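Local coordinates for transcriptional regulator, TetR family (Vibrio parahaemolyticus, PDB 3HE0), which probably binds operator DNA through an N-terminal helix-turn-helix and regulates transcription, as other TetR-family regulators do, at residues L17-Q22 with Q35-E40; R89-N94 with L158-S163; R136-G141 with L150-L155. All coordinates share one frame; numbering follows the deposited sequence.

Contact 1 (L17-Q22 with Q35-E40); sequences LAAAEQ and QKLANE
Leu37 reaches from helix 34-41 onto the backbone of helix 13-27, where Ala19 and Ala20 present nothing bulkier than a methyl group. Its CG stands anti to the backbone N (chi1 180°), which carries the CD1 branch across the gap although the CB itself is not aimed at the other helix. CD1 lies 3.3 Å from Ala20 N and 3.6 Å from Ala20 CB, and it also meets the Ala19 methyl, with Leu37 CD1 to Ala19 CB at 3.8 Å. One leucine branch is thus set against two consecutive alanines. The CB of Ala19 points toward the partner helix and extends the contact to Glu40, whose CB is 4.3 Å from Ala19 CB at the exposed margin. No hydrogen bond spans the pair; the contact is apolar, between segments whose axes approach to 8.9 Å and make an angle of 122°. Leu37 also touches Ile16, Ile48 and Leu58, which places it in the small core shared by helices 13-27, 34-41, 45-49 and 55-74, while Ala20 rests on Val62. Helix 34-41 belongs to the predicted helix-turn-helix, and its packing on helix 13-27 is characteristic of the three-helix DNA-binding domain of TetR-family regulators.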
loop_
_atom_site.group_PDB
_atom_site.type_symbol
_atom_site.label_atom_id
_atom_site.label_comp_id
_atom_site.label_asym_id
_atom_site.label_seq_id
_atom_site.Cartn_x
_atom_site.Cartn_y
_atom_site.Cartn_z
ATOM N N LEU A 17 -6.574 12.163 20.768
ATOM C CA LEU A 17 -6.034 11.261 19.749
ATOM C C LEU A 17 -7.094 10.913 18.712
ATOM O O LEU A 17 -6.801 10.849 17.525
ATOM C CB LEU A 17 -5.473 9.972 20.355
ATOM C CG LEU A 17 -4.076 10.058 20.961
ATOM C CD1 LEU A 17 -3.675 8.702 21.462
ATOM C CD2 LEU A 17 -3.016 10.619 20.006
ATOM N N ALA A 18 -8.317 10.713 19.181
ATOM C CA ALA A 18 -9.452 10.445 18.295
ATOM C C ALA A 18 -9.684 11.628 17.358
ATOM O O ALA A 18 -9.756 11.437 16.164
ATOM C CB ALA A 18 -10.704 10.150 19.087
ATOM N N ALA A 19 -9.738 12.850 17.896
ATOM C CA ALA A 19 -9.898 14.054 17.045
ATOM C C ALA A 19 -8.746 14.153 16.053
ATOM O O ALA A 19 -8.956 14.385 14.857
ATOM C CB ALA A 19 -9.969 15.317 17.887
ATOM N N ALA A 20 -7.529 13.935 16.557
ATOM C CA ALA A 20 -6.325 14.067 15.750
ATOM C C ALA A 20 -6.371 13.101 14.600
ATOM O O ALA A 20 -6.133 13.472 13.461
ATOM C CB ALA A 20 -5.081 13.791 16.585
ATOM N N GLU A 21 -6.636 11.845 14.923
ATOM C CA GLU A 21 -6.737 10.785 13.904
ATOM C C GLU A 21 -7.800 11.082 12.861
ATOM O O GLU A 21 -7.571 10.877 11.675
ATOM C CB GLU A 21 -6.959 9.415 14.569
ATOM C CG GLU A 21 -5.680 8.956 15.204
ATOM C CD GLU A 21 -5.851 7.846 16.212
ATOM O OE1 GLU A 21 -6.965 7.300 16.318
ATOM O OE2 GLU A 21 -4.859 7.528 16.894
ATOM N N GLN A 22 -8.944 11.609 13.291
ATOM C CA GLN A 22 -9.992 12.002 12.339
ATOM C C GLN A 22 -9.478 13.068 11.360
ATOM O O GLN A 22 -9.675 12.947 10.135
ATOM C CB GLN A 22 -11.256 12.483 13.069
ATOM C CG GLN A 22 -12.386 12.840 12.138
ATOM C CD GLN A 22 -12.891 11.659 11.344
ATOM O OE1 GLN A 22 -12.933 10.524 11.841
ATOM N NE2 GLN A 22 -13.259 11.908 10.096
ATOM N N GLN A 35 -4.904 24.173 16.756
ATOM C CA GLN A 35 -6.134 24.926 17.039
ATOM C C GLN A 35 -7.398 24.168 16.632
ATOM O O GLN A 35 -8.344 24.044 17.417
ATOM C CB GLN A 35 -6.102 26.292 16.339
ATOM C CG GLN A 35 -7.071 27.317 16.925
ATOM C CD GLN A 35 -6.743 27.678 18.367
ATOM O OE1 GLN A 35 -7.513 27.367 19.271
ATOM N NE2 GLN A 35 -5.592 28.321 18.591
ATOM N N LYS A 36 -7.419 23.669 15.404
ATOM C CA LYS A 36 -8.583 22.922 14.915
ATOM C C LYS A 36 -8.693 21.634 15.720
ATOM O O LYS A 36 -9.799 21.185 16.015
ATOM C CB LYS A 36 -8.485 22.623 13.413
ATOM C CG LYS A 36 -9.813 22.842 12.620
ATOM C CD LYS A 36 -10.444 21.558 12.049
ATOM C CE LYS A 36 -11.672 21.886 11.152
ATOM N NZ LYS A 36 -12.379 20.694 10.548
ATOM N N LEU A 37 -7.543 21.067 16.094
ATOM C CA LEU A 37 -7.518 19.870 16.920
ATOM C C LEU A 37 -8.283 20.165 18.186
ATOM O O LEU A 37 -9.185 19.425 18.548
ATOM C CB LEU A 37 -6.083 19.420 17.228
ATOM C CG LEU A 37 -5.932 18.162 18.096
ATOM C CD1 LEU A 37 -6.539 16.925 17.439
ATOM C CD2 LEU A 37 -4.493 17.914 18.388
ATOM N N ALA A 38 -7.944 21.270 18.839
ATOM C CA ALA A 38 -8.556 21.593 20.119
ATOM C C ALA A 38 -10.053 21.831 19.926
ATOM O O ALA A 38 -10.867 21.355 20.730
ATOM C CB ALA A 38 -7.867 22.797 20.773
ATOM N N ASN A 39 -10.392 22.537 18.844
ATOM C CA ASN A 39 -11.787 22.766 18.437
ATOM C C ASN A 39 -12.548 21.446 18.221
ATOM O O ASN A 39 -13.630 21.256 18.770
ATOM C CB ASN A 39 -11.868 23.612 17.145
ATOM C CG ASN A 39 -11.431 25.070 17.346
ATOM O OD1 ASN A 39 -11.364 25.568 18.459
ATOM N ND2 ASN A 39 -11.133 25.751 16.251
ATOM N N GLU A 40 -11.968 20.553 17.437
ATOM C CA GLU A 40 -12.582 19.261 17.144
ATOM C C GLU A 40 -12.586 18.279 18.303
ATOM O O GLU A 40 -13.471 17.429 18.387
ATOM C CB GLU A 40 -11.896 18.599 15.951
ATOM C CG GLU A 40 -12.302 19.183 14.597
ATOM C CD GLU A 40 -13.815 19.292 14.383
ATOM O OE1 GLU A 40 -14.391 18.440 13.636
ATOM O OE2 GLU A 40 -14.427 20.247 14.945
#

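Contact 2 (R89-N94 with L158-S163); sequences RTMWLN and LSFEAS
Phe160 packs against one turn of helix 84-97, its CE1 atom lying 3.8 Å from Trp92 N and 3.9 Å from Met91 CB. Here the ring touches the side chain of Met91 and the backbone of Trp92. Met91, a selenomethionine, starts toward helix 160-171 and then leads away from it with an extended chain; its SE sits 5.1 Å from the centroid of the Phe160 ring, 48° off the normal, in an oblique Met-aromatic contact. Equally tight is the packing of Ser163 on the indole, with Ser163 CB 3.6 Å from Trp92 CZ2 and as near to NE1 and CE2. Tyr88 meets the rings of both Phe160 and Trp92 and thickens this aromatic cluster. The helices belong to the all-helical C-terminal domain of a TetR-type regulator, the part that in this family usually dimerises and houses the ligand pocket. All four touching residues are buried, yet the polar side of the contact is looser and takes in water. Ser163 OG, over one indole face and offset toward its rim, donates to Phe160 O at 2.6 Å, a bond that turns it back on its own helix. Water 1 lies over the same face and donates both to Ser163 OG, at 2.7 Å, and to Trp92 O, bridging segments that share no direct hydrogen bond.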
loop_
_atom_site.group_PDB
_atom_site.type_symbol
_atom_site.label_atom_id
_atom_site.label_comp_id
_atom_site.label_asym_id
_atom_site.label_seq_id
_atom_site.Cartn_x
_atom_site.Cartn_y
_atom_site.Cartn_z
ATOM N N ARG A 89 -7.494 -17.573 8.200
ATOM C CA ARG A 89 -8.693 -17.067 7.544
ATOM C C ARG A 89 -9.311 -15.932 8.333
ATOM O O ARG A 89 -9.793 -14.955 7.744
ATOM C CB ARG A 89 -9.733 -18.186 7.337
ATOM C CG ARG A 89 -11.019 -17.744 6.593
ATOM C CD ARG A 89 -12.040 -18.884 6.369
ATOM N NE ARG A 89 -11.591 -19.754 5.294
ATOM C CZ ARG A 89 -10.933 -20.902 5.454
ATOM N NH1 ARG A 89 -10.569 -21.599 4.382
ATOM N NH2 ARG A 89 -10.638 -21.368 6.676
ATOM N N THR A 90 -9.340 -16.056 9.658
ATOM C CA THR A 90 -9.957 -15.033 10.474
ATOM C C THR A 90 -9.248 -13.689 10.277
ATOM O O THR A 90 -9.877 -12.676 9.983
ATOM C CB THR A 90 -9.961 -15.421 11.989
ATOM O OG1 THR A 90 -10.596 -16.690 12.153
ATOM C CG2 THR A 90 -10.708 -14.404 12.830
HETATM N N MSE A 91 -7.934 -13.694 10.446
HETATM C CA MSE A 91 -7.143 -12.482 10.336
HETATM C C MSE A 91 -7.225 -11.926 8.919
HETATM O O MSE A 91 -7.320 -10.717 8.736
HETATM C CB MSE A 91 -5.683 -12.755 10.704
HETATM C CG MSE A 91 -5.497 -13.020 12.179
HETATM SE SE MSE A 91 -3.662 -13.526 12.583
HETATM C CE MSE A 91 -3.830 -13.662 14.522
ATOM N N TRP A 92 -7.202 -12.810 7.927
ATOM C CA TRP A 92 -7.259 -12.379 6.522
ATOM C C TRP A 92 -8.549 -11.594 6.322
ATOM O O TRP A 92 -8.546 -10.532 5.729
ATOM C CB TRP A 92 -7.209 -13.602 5.597
ATOM C CG TRP A 92 -6.881 -13.316 4.186
ATOM C CD1 TRP A 92 -5.692 -13.568 3.541
ATOM C CD2 TRP A 92 -7.749 -12.742 3.207
ATOM N NE1 TRP A 92 -5.778 -13.177 2.226
ATOM C CE2 TRP A 92 -7.035 -12.673 2.002
ATOM C CE3 TRP A 92 -9.071 -12.296 3.231
ATOM C CZ2 TRP A 92 -7.588 -12.148 0.853
ATOM C CZ3 TRP A 92 -9.613 -11.789 2.080
ATOM C CH2 TRP A 92 -8.873 -11.718 0.909
ATOM N N LEU A 93 -9.653 -12.119 6.843
ATOM C CA LEU A 93 -10.971 -11.478 6.703
ATOM C C LEU A 93 -11.099 -10.224 7.561
ATOM O O LEU A 93 -11.740 -9.252 7.165
ATOM C CB LEU A 93 -12.101 -12.454 7.042
ATOM C CG LEU A 93 -12.415 -13.471 5.942
ATOM C CD1 LEU A 93 -13.465 -14.483 6.423
ATOM C CD2 LEU A 93 -12.896 -12.783 4.661
ATOM N N ASN A 94 -10.489 -10.224 8.736
ATOM C CA ASN A 94 -10.404 -8.971 9.499
ATOM C C ASN A 94 -9.671 -7.902 8.672
ATOM O O ASN A 94 -10.035 -6.719 8.683
ATOM C CB ASN A 94 -9.678 -9.168 10.847
ATOM C CG ASN A 94 -10.481 -9.999 11.848
ATOM O OD1 ASN A 94 -11.688 -10.078 11.754
ATOM N ND2 ASN A 94 -9.793 -10.620 12.818
ATOM N N LEU A 158 3.853 -11.820 1.750
ATOM C CA LEU A 158 3.341 -12.690 0.697
ATOM C C LEU A 158 1.855 -13.010 0.816
ATOM O O LEU A 158 1.242 -13.457 -0.162
ATOM C CB LEU A 158 4.105 -14.005 0.712
ATOM C CG LEU A 158 5.541 -13.964 0.216
ATOM C CD1 LEU A 158 6.247 -15.184 0.839
ATOM C CD2 LEU A 158 5.646 -13.860 -1.331
ATOM N N SER A 159 1.275 -12.753 1.990
ATOM C CA SER A 159 -0.053 -13.222 2.309
ATOM C C SER A 159 -0.936 -12.046 2.805
ATOM O O SER A 159 -1.566 -11.347 1.993
ATOM C CB SER A 159 0.035 -14.377 3.314
ATOM O OG SER A 159 0.645 -13.986 4.529
ATOM N N PHE A 160 -0.918 -11.776 4.103
ATOM C CA PHE A 160 -1.695 -10.678 4.658
ATOM C C PHE A 160 -1.473 -9.340 3.971
ATOM O O PHE A 160 -2.437 -8.719 3.525
ATOM C CB PHE A 160 -1.419 -10.532 6.158
ATOM C CG PHE A 160 -1.829 -11.730 6.968
ATOM C CD1 PHE A 160 -3.058 -12.358 6.752
ATOM C CD2 PHE A 160 -1.001 -12.244 7.943
ATOM C CE1 PHE A 160 -3.460 -13.460 7.522
ATOM C CE2 PHE A 160 -1.411 -13.363 8.719
ATOM C CZ PHE A 160 -2.632 -13.964 8.492
ATOM N N GLU A 161 -0.218 -8.884 3.914
ATOM C CA GLU A 161 0.096 -7.496 3.501
ATOM C C GLU A 161 -0.278 -7.293 2.057
ATOM O O GLU A 161 -0.623 -6.168 1.633
ATOM C CB GLU A 161 1.577 -7.097 3.729
ATOM C CG GLU A 161 1.880 -6.684 5.205
ATOM C CD GLU A 161 3.343 -6.879 5.614
ATOM O OE1 GLU A 161 4.231 -6.298 4.991
ATOM O OE2 GLU A 161 3.624 -7.617 6.572
ATOM N N ALA A 162 -0.257 -8.374 1.312
ATOM C CA ALA A 162 -0.562 -8.262 -0.102
ATOM C C ALA A 162 -2.061 -8.066 -0.260
ATOM O O ALA A 162 -2.486 -7.213 -1.038
ATOM C CB ALA A 162 -0.035 -9.474 -0.898
ATOM N N SER A 163 -2.859 -8.827 0.475
ATOM C CA SER A 163 -4.344 -8.721 0.405
ATOM C C SER A 163 -4.979 -7.411 1.028
ATOM O O SER A 163 -6.157 -7.135 0.857
ATOM C CB SER A 163 -4.909 -9.841 1.208
ATOM O OG SER A 163 -4.678 -9.501 2.549
HETATM O O HOH W 1 -7.240 -9.112 3.180
#

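Contact 3 (R136-G141 with L150-L155); sequences RLFNQG and LDNEVL
Leu155 lies over one face of Phe138: its CB sits above the ring centre, 3.9 Å from the centroid and 10° off the normal, a CH-pi contact. Leu155 CD1 continues the touch to Phe138 CB, also at 3.9 Å, as the two side chains run past each other in opposite directions. Asn152, one turn earlier, comes to the base of the same phenylalanine, with Asn152 OD1 3.4 Å from Phe138 CB. Its CG lies beside the backbone N (chi1 -68°), which brings the amide across to helix 132-143. There Asn152 ND2 donates to Asn139 OD1 over 3.0 Å; the bond is fairly straight at nitrogen, 154°, yet the donor stands above the carbonyl plane of Asn139. Further bonds hold the Asn152 amide at both ends, Lys142 NZ to OD1 and ND2 to Asp135 OD1. Asp151 is the N-cap of helix 152-158, its OD2 accepting from Glu153 N at 2.6 Å. The contact packs the start of helix 152-158 against helix 132-143, across the short link 144-151; Ile193 of helix 179-193 touches both Phe138 and Leu155, while Tyr175 of the second subunit packs on Glu153 and Val154.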
loop_
_atom_site.group_PDB
_atom_site.type_symbol
_atom_site.label_atom_id
_atom_site.label_comp_id
_atom_site.label_asym_id
_atom_site.label_seq_id
_atom_site.Cartn_x
_atom_site.Cartn_y
_atom_site.Cartn_z
ATOM N N ARG A 136 2.835 -15.783 16.088
ATOM C CA ARG A 136 2.622 -17.111 16.659
ATOM C C ARG A 136 2.076 -18.060 15.598
ATOM O O ARG A 136 2.545 -19.208 15.490
ATOM C CB ARG A 136 1.703 -17.067 17.874
ATOM C CG ARG A 136 1.919 -18.240 18.809
ATOM C CD ARG A 136 0.914 -18.189 19.943
ATOM N NE ARG A 136 1.317 -18.941 21.139
ATOM C CZ ARG A 136 2.250 -18.559 22.024
ATOM N NH1 ARG A 136 2.513 -19.328 23.091
ATOM N NH2 ARG A 136 2.934 -17.421 21.853
ATOM N N LEU A 137 1.136 -17.565 14.783
ATOM C CA LEU A 137 0.673 -18.293 13.601
ATOM C C LEU A 137 1.854 -18.746 12.717
ATOM O O LEU A 137 2.011 -19.932 12.412
ATOM C CB LEU A 137 -0.298 -17.435 12.775
ATOM C CG LEU A 137 -0.687 -18.007 11.407
ATOM C CD1 LEU A 137 -1.600 -19.233 11.510
ATOM C CD2 LEU A 137 -1.359 -16.986 10.557
ATOM N N PHE A 138 2.670 -17.801 12.286
ATOM C CA PHE A 138 3.740 -18.128 11.325
ATOM C C PHE A 138 4.804 -19.040 12.001
ATOM O O PHE A 138 5.279 -20.018 11.395
ATOM C CB PHE A 138 4.385 -16.858 10.774
ATOM C CG PHE A 138 3.517 -16.069 9.812
ATOM C CD1 PHE A 138 2.785 -16.693 8.796
ATOM C CD2 PHE A 138 3.446 -14.685 9.904
ATOM C CE1 PHE A 138 1.988 -15.952 7.928
ATOM C CE2 PHE A 138 2.657 -13.935 9.003
ATOM C CZ PHE A 138 1.938 -14.568 8.030
ATOM N N ASN A 139 5.145 -18.756 13.259
ATOM C CA ASN A 139 6.108 -19.599 13.982
ATOM C C ASN A 139 5.590 -20.999 14.142
ATOM O O ASN A 139 6.315 -21.962 13.887
ATOM C CB ASN A 139 6.475 -19.032 15.354
ATOM C CG ASN A 139 7.275 -17.754 15.255
ATOM O OD1 ASN A 139 7.960 -17.501 14.255
ATOM N ND2 ASN A 139 7.201 -16.945 16.289
ATOM N N GLN A 140 4.327 -21.119 14.518
ATOM C CA GLN A 140 3.749 -22.421 14.733
ATOM C C GLN A 140 3.671 -23.205 13.436
ATOM O O GLN A 140 4.048 -24.389 13.374
ATOM C CB GLN A 140 2.373 -22.279 15.357
ATOM C CG GLN A 140 1.812 -23.586 15.776
ATOM C CD GLN A 140 0.542 -23.450 16.575
ATOM O OE1 GLN A 140 0.228 -22.373 17.102
ATOM N NE2 GLN A 140 -0.212 -24.547 16.662
ATOM N N GLY A 141 3.224 -22.528 12.391
ATOM C CA GLY A 141 3.196 -23.113 11.074
ATOM C C GLY A 141 4.534 -23.623 10.612
ATOM O O GLY A 141 4.598 -24.692 10.016
ATOM N N LEU A 150 10.529 -19.019 5.901
ATOM C CA LEU A 150 10.965 -17.683 5.538
ATOM C C LEU A 150 10.736 -16.836 6.756
ATOM O O LEU A 150 9.912 -17.193 7.602
ATOM C CB LEU A 150 10.163 -17.178 4.316
ATOM C CG LEU A 150 10.314 -18.007 3.024
ATOM C CD1 LEU A 150 9.412 -17.475 1.895
ATOM C CD2 LEU A 150 11.781 -18.075 2.527
ATOM N N ASP A 151 11.445 -15.728 6.871
ATOM C CA ASP A 151 11.175 -14.787 7.963
ATOM C C ASP A 151 9.698 -14.424 7.972
ATOM O O ASP A 151 9.073 -14.312 6.888
ATOM C CB ASP A 151 11.992 -13.496 7.782
ATOM C CG ASP A 151 11.827 -12.509 8.966
ATOM O OD1 ASP A 151 12.647 -12.579 9.912
ATOM O OD2 ASP A 151 10.865 -11.684 8.972
ATOM N N ASN A 152 9.161 -14.194 9.173
ATOM C CA ASN A 152 7.762 -13.808 9.332
ATOM C C ASN A 152 7.405 -12.524 8.570
ATOM O O ASN A 152 6.275 -12.358 8.142
ATOM C CB ASN A 152 7.390 -13.654 10.822
ATOM C CG ASN A 152 7.404 -14.978 11.582
ATOM O OD1 ASN A 152 7.677 -16.028 11.020
ATOM N ND2 ASN A 152 7.101 -14.921 12.874
ATOM N N GLU A 153 8.370 -11.634 8.383
ATOM C CA GLU A 153 8.164 -10.428 7.577
ATOM C C GLU A 153 7.902 -10.751 6.105
ATOM O O GLU A 153 7.098 -10.064 5.447
ATOM C CB GLU A 153 9.374 -9.481 7.677
ATOM C CG GLU A 153 9.426 -8.679 8.992
ATOM C CD GLU A 153 8.233 -7.724 9.158
ATOM O OE1 GLU A 153 7.752 -7.176 8.129
ATOM O OE2 GLU A 153 7.767 -7.518 10.319
ATOM N N VAL A 154 8.570 -11.797 5.605
ATOM C CA VAL A 154 8.393 -12.232 4.214
ATOM C C VAL A 154 7.048 -12.973 4.102
ATOM O O VAL A 154 6.240 -12.700 3.226
ATOM C CB VAL A 154 9.564 -13.096 3.763
ATOM C CG1 VAL A 154 9.347 -13.678 2.332
ATOM C CG2 VAL A 154 10.863 -12.295 3.840
ATOM N N LEU A 155 6.780 -13.884 5.030
ATOM C CA LEU A 155 5.510 -14.588 5.033
ATOM C C LEU A 155 4.346 -13.573 5.084
ATOM O O LEU A 155 3.363 -13.693 4.353
ATOM C CB LEU A 155 5.451 -15.563 6.212
ATOM C CG LEU A 155 6.458 -16.722 6.171
ATOM C CD1 LEU A 155 6.341 -17.558 7.461
ATOM C CD2 LEU A 155 6.275 -17.583 4.904
#

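How the contacts relate
Contact 1 stands apart, in the predicted DNA-binding domain on the opposite side of the chain's centre, its own centre 31 Å from that of contact 2 and 37 Å from that of contact 3. All three are largely buried, but contact 2 lies nearest the middle of the chain. Contacts 2 and 3 belong to one continuous helical core: contact 3 is nested in the loop that contact 2 closes, and Phe160 CE2 meets Phe138 CZ at 3.6 Å. Both also touch the second subunit, whereas contact 1 does not. The chemistry of the three differs with place: small aliphatic groups at contact 1, aromatic rings with a bridging water at contact 2, and a ring beside a direct amide-amide hydrogen bond at contact 3.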